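PDB 5CWW: nucleoporin NUP82, which probably serves as a structural component of the nuclear pore complex and as a docking partner for passing nuclear transport factors. Local coordinates for residues V191-D196 against L272-T277. Residues are numbered along the deposited sequence; the frame is centred on the assembly and turned at random.
Sequences VTVTED and LWLAMT
Val193 and Leu274 meet methyl to methyl, Val193 CG1 lying 4.0 Å from Leu274 CD2 as the side chains slant across each other. Val193 CG1 is anti to the backbone N (chi1 -173°), which sets this methyl beside the carbonyl carbon and turned to Leu274 CD2. Two residues back on both strands, Val191 CG1 faces Leu272 CD2 at a looser 4.3 Å. No hydrogen bond links the segments: the CA atoms of Val193 and Leu274 stand 9.2 Å apart, so the strands meet only through apolar branches. Each strand is the second of a four-stranded antiparallel sheet, and the two sheets follow one another as blades of the beta-propeller formed by this N-terminal part of NUP82; the contact is thus face-to-face packing of adjacent blades. Val199 of strand 198-203 touches both Val191 and Leu272, while Val254 and Ala257 of strand 254-258 close over Val193. All four touching residues are buried. Thr192 points off the other face of its strand, where OG1 is hydrogen-bonded to His168 NE2 and Trp202 NE1, and Trp273 likewise turns from the interface, its ring meeting that of Phe373. Toward the C-terminal ends of both strands the packing thins: Met276 SD comes no nearer to the other segment than 5.9 Å, from Glu195 O, and strand 189-194 gives way to a turn at the partly solvent-exposed Glu195 and Asp196.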
ATOM      1  N   VAL B 191      -3.128  -9.734  -2.115  1.00 47.96           N
ATOM      2  CA  VAL B 191      -2.019  -8.873  -2.506  1.00 46.59           C
ATOM      3  C   VAL B 191      -1.167  -8.565  -1.284  1.00 46.74           C
ATOM      4  O   VAL B 191      -1.676  -8.060  -0.283  1.00 49.66           O
ATOM      5  CB  VAL B 191      -2.500  -7.548  -3.136  1.00 44.31           C
ATOM      6  CG1 VAL B 191      -1.312  -6.661  -3.496  1.00 42.94           C
ATOM      7  CG2 VAL B 191      -3.346  -7.819  -4.366  1.00 42.52           C
ATOM      8  N   THR B 192       0.125  -8.869  -1.371  1.00 45.21           N
ATOM      9  CA  THR B 192       1.071  -8.500  -0.325  1.00 44.76           C
ATOM     10  C   THR B 192       2.022  -7.432  -0.852  1.00 42.75           C
ATOM     11  O   THR B 192       2.349  -7.404  -2.039  1.00 42.10           O
ATOM     12  CB  THR B 192       1.880  -9.716   0.181  1.00 46.31           C
ATOM     13  OG1 THR B 192       2.647 -10.284  -0.892  1.00 47.57           O
ATOM     14  CG2 THR B 192       0.948 -10.777   0.757  1.00 47.73           C
ATOM     15  N   VAL B 193       2.443  -6.542   0.039  1.00 43.50           N
ATOM     16  CA  VAL B 193       3.375  -5.480  -0.303  1.00 43.59           C
ATOM     17  C   VAL B 193       4.450  -5.400   0.772  1.00 43.70           C
ATOM     18  O   VAL B 193       4.147  -5.406   1.968  1.00 45.10           O
ATOM     19  CB  VAL B 193       2.667  -4.111  -0.439  1.00 42.92           C
ATOM     20  CG1 VAL B 193       3.627  -3.060  -0.974  1.00 43.27           C
ATOM     21  CG2 VAL B 193       1.451  -4.222  -1.348  1.00 41.71           C
ATOM     22  N   THR B 194       5.704  -5.331   0.334  1.00 43.05           N
ATOM     23  CA  THR B 194       6.844  -5.256   1.238  1.00 43.24           C
ATOM     24  C   THR B 194       7.371  -3.830   1.322  1.00 43.18           C
ATOM     25  O   THR B 194       7.032  -2.992   0.486  1.00 42.83           O
ATOM     26  CB  THR B 194       7.979  -6.193   0.778  1.00 43.03           C
ATOM     27  OG1 THR B 194       8.326  -5.890  -0.577  1.00 42.94           O
ATOM     28  CG2 THR B 194       7.543  -7.646   0.865  1.00 44.10           C
ATOM     29  N   GLU B 195       8.186  -3.561   2.339  1.00 47.66           N
ATOM     30  CA  GLU B 195       8.828  -2.257   2.496  1.00 51.13           C
ATOM     31  C   GLU B 195       9.586  -1.822   1.249  1.00 49.03           C
ATOM     32  O   GLU B 195       9.571  -0.646   0.892  1.00 50.64           O
ATOM     33  CB  GLU B 195       9.795  -2.270   3.682  1.00 59.70           C
ATOM     34  CG  GLU B 195       9.136  -2.083   5.034  1.00 67.29           C
ATOM     35  CD  GLU B 195      10.147  -1.895   6.148  1.00 75.77           C
ATOM     36  OE1 GLU B 195      11.283  -2.400   6.014  1.00 77.92           O
ATOM     37  OE2 GLU B 195       9.808  -1.234   7.154  1.00 80.10           O
ATOM     38  N   ASP B 196      10.239  -2.768   0.579  1.00 46.97           N
ATOM     39  CA  ASP B 196      11.026  -2.441  -0.607  1.00 46.77           C
ATOM     40  C   ASP B 196      10.144  -2.429  -1.856  1.00 44.78           C
ATOM     41  O   ASP B 196      10.623  -2.619  -2.974  1.00 45.99           O
ATOM     42  CB  ASP B 196      12.199  -3.418  -0.768  1.00 52.56           C
ATOM     43  CG  ASP B 196      11.757  -4.852  -1.000  1.00 56.46           C
ATOM     44  OD1 ASP B 196      10.609  -5.199  -0.654  1.00 57.18           O
ATOM     45  OD2 ASP B 196      12.573  -5.639  -1.523  1.00 60.59           O
ATOM     46  N   LEU B 272      -4.682  -0.189  -7.063  1.00 40.48           N
ATOM     47  CA  LEU B 272      -3.925  -0.330  -5.827  1.00 39.95           C
ATOM     48  C   LEU B 272      -3.268   1.000  -5.490  1.00 39.62           C
ATOM     49  O   LEU B 272      -2.551   1.576  -6.309  1.00 40.06           O
ATOM     50  CB  LEU B 272      -2.866  -1.429  -5.946  1.00 40.64           C
ATOM     51  CG  LEU B 272      -2.028  -1.672  -4.687  1.00 40.97           C
ATOM     52  CD1 LEU B 272      -2.897  -2.205  -3.552  1.00 41.60           C
ATOM     53  CD2 LEU B 272      -0.875  -2.632  -4.981  1.00 42.25           C
ATOM     54  N   TRP B 273      -3.538   1.487  -4.286  1.00 40.97           N
ATOM     55  CA  TRP B 273      -2.967   2.734  -3.799  1.00 40.46           C
ATOM     56  C   TRP B 273      -1.857   2.439  -2.803  1.00 41.58           C
ATOM     57  O   TRP B 273      -1.982   1.521  -1.993  1.00 41.23           O
ATOM     58  CB  TRP B 273      -4.047   3.596  -3.143  1.00 41.11           C
ATOM     59  CG  TRP B 273      -4.987   4.245  -4.109  1.00 41.99           C
ATOM     60  CD1 TRP B 273      -6.149   3.722  -4.602  1.00 41.94           C
ATOM     61  CD2 TRP B 273      -4.855   5.546  -4.691  1.00 41.57           C
ATOM     62  NE1 TRP B 273      -6.748   4.619  -5.455  1.00 42.19           N
ATOM     63  CE2 TRP B 273      -5.972   5.747  -5.527  1.00 42.57           C
ATOM     64  CE3 TRP B 273      -3.901   6.561  -4.585  1.00 41.38           C
ATOM     65  CZ2 TRP B 273      -6.158   6.918  -6.257  1.00 43.31           C
ATOM     66  CZ3 TRP B 273      -4.089   7.726  -5.309  1.00 42.56           C
ATOM     67  CH2 TRP B 273      -5.207   7.893  -6.132  1.00 42.61           C
ATOM     68  N   LEU B 274      -0.784   3.226  -2.851  1.00 41.77           N
ATOM     69  CA  LEU B 274       0.340   3.037  -1.938  1.00 42.68           C
ATOM     70  C   LEU B 274       0.812   4.344  -1.324  1.00 42.78           C
ATOM     71  O   LEU B 274       0.820   5.388  -1.981  1.00 45.29           O
ATOM     72  CB  LEU B 274       1.514   2.382  -2.661  1.00 42.08           C
ATOM     73  CG  LEU B 274       1.257   1.019  -3.303  1.00 41.50           C
ATOM     74  CD1 LEU B 274       0.927   1.175  -4.785  1.00 41.57           C
ATOM     75  CD2 LEU B 274       2.454   0.110  -3.102  1.00 43.14           C
ATOM     76  N   ALA B 275       1.231   4.260  -0.065  1.00 41.08           N
ATOM     77  CA  ALA B 275       1.802   5.394   0.643  1.00 41.03           C
ATOM     78  C   ALA B 275       3.191   5.043   1.158  1.00 42.57           C
ATOM     79  O   ALA B 275       3.374   4.044   1.853  1.00 43.28           O
ATOM     80  CB  ALA B 275       0.898   5.817   1.791  1.00 41.40           C
ATOM     81  N   MET B 276       4.162   5.877   0.798  1.00 41.39           N
ATOM     82  CA  MET B 276       5.545   5.707   1.220  1.00 43.18           C
ATOM     83  C   MET B 276       5.802   6.493   2.497  1.00 44.38           C
ATOM     84  O   MET B 276       5.171   7.523   2.731  1.00 45.65           O
ATOM     85  CB  MET B 276       6.498   6.178   0.120  1.00 43.68           C
ATOM     86  CG  MET B 276       6.196   5.605  -1.257  1.00 43.17           C
ATOM     87  SD  MET B 276       6.437   3.817  -1.343  1.00 46.63           S
ATOM     88  CE  MET B 276       5.992   3.507  -3.047  1.00 49.85           C
ATOM     89  N   THR B 277       6.733   6.017   3.318  1.00 45.93           N
ATOM     90  CA  THR B 277       7.095   6.726   4.540  1.00 47.76           C
ATOM     91  C   THR B 277       7.753   8.062   4.206  1.00 49.25           C
ATOM     92  O   THR B 277       7.830   8.951   5.050  1.00 53.25           O
ATOM     93  CB  THR B 277       8.048   5.898   5.425  1.00 49.18           C
ATOM     94  OG1 THR B 277       9.226   5.558   4.683  1.00 48.80           O
ATOM     95  CG2 THR B 277       7.369   4.626   5.906  1.00 49.11           C
TER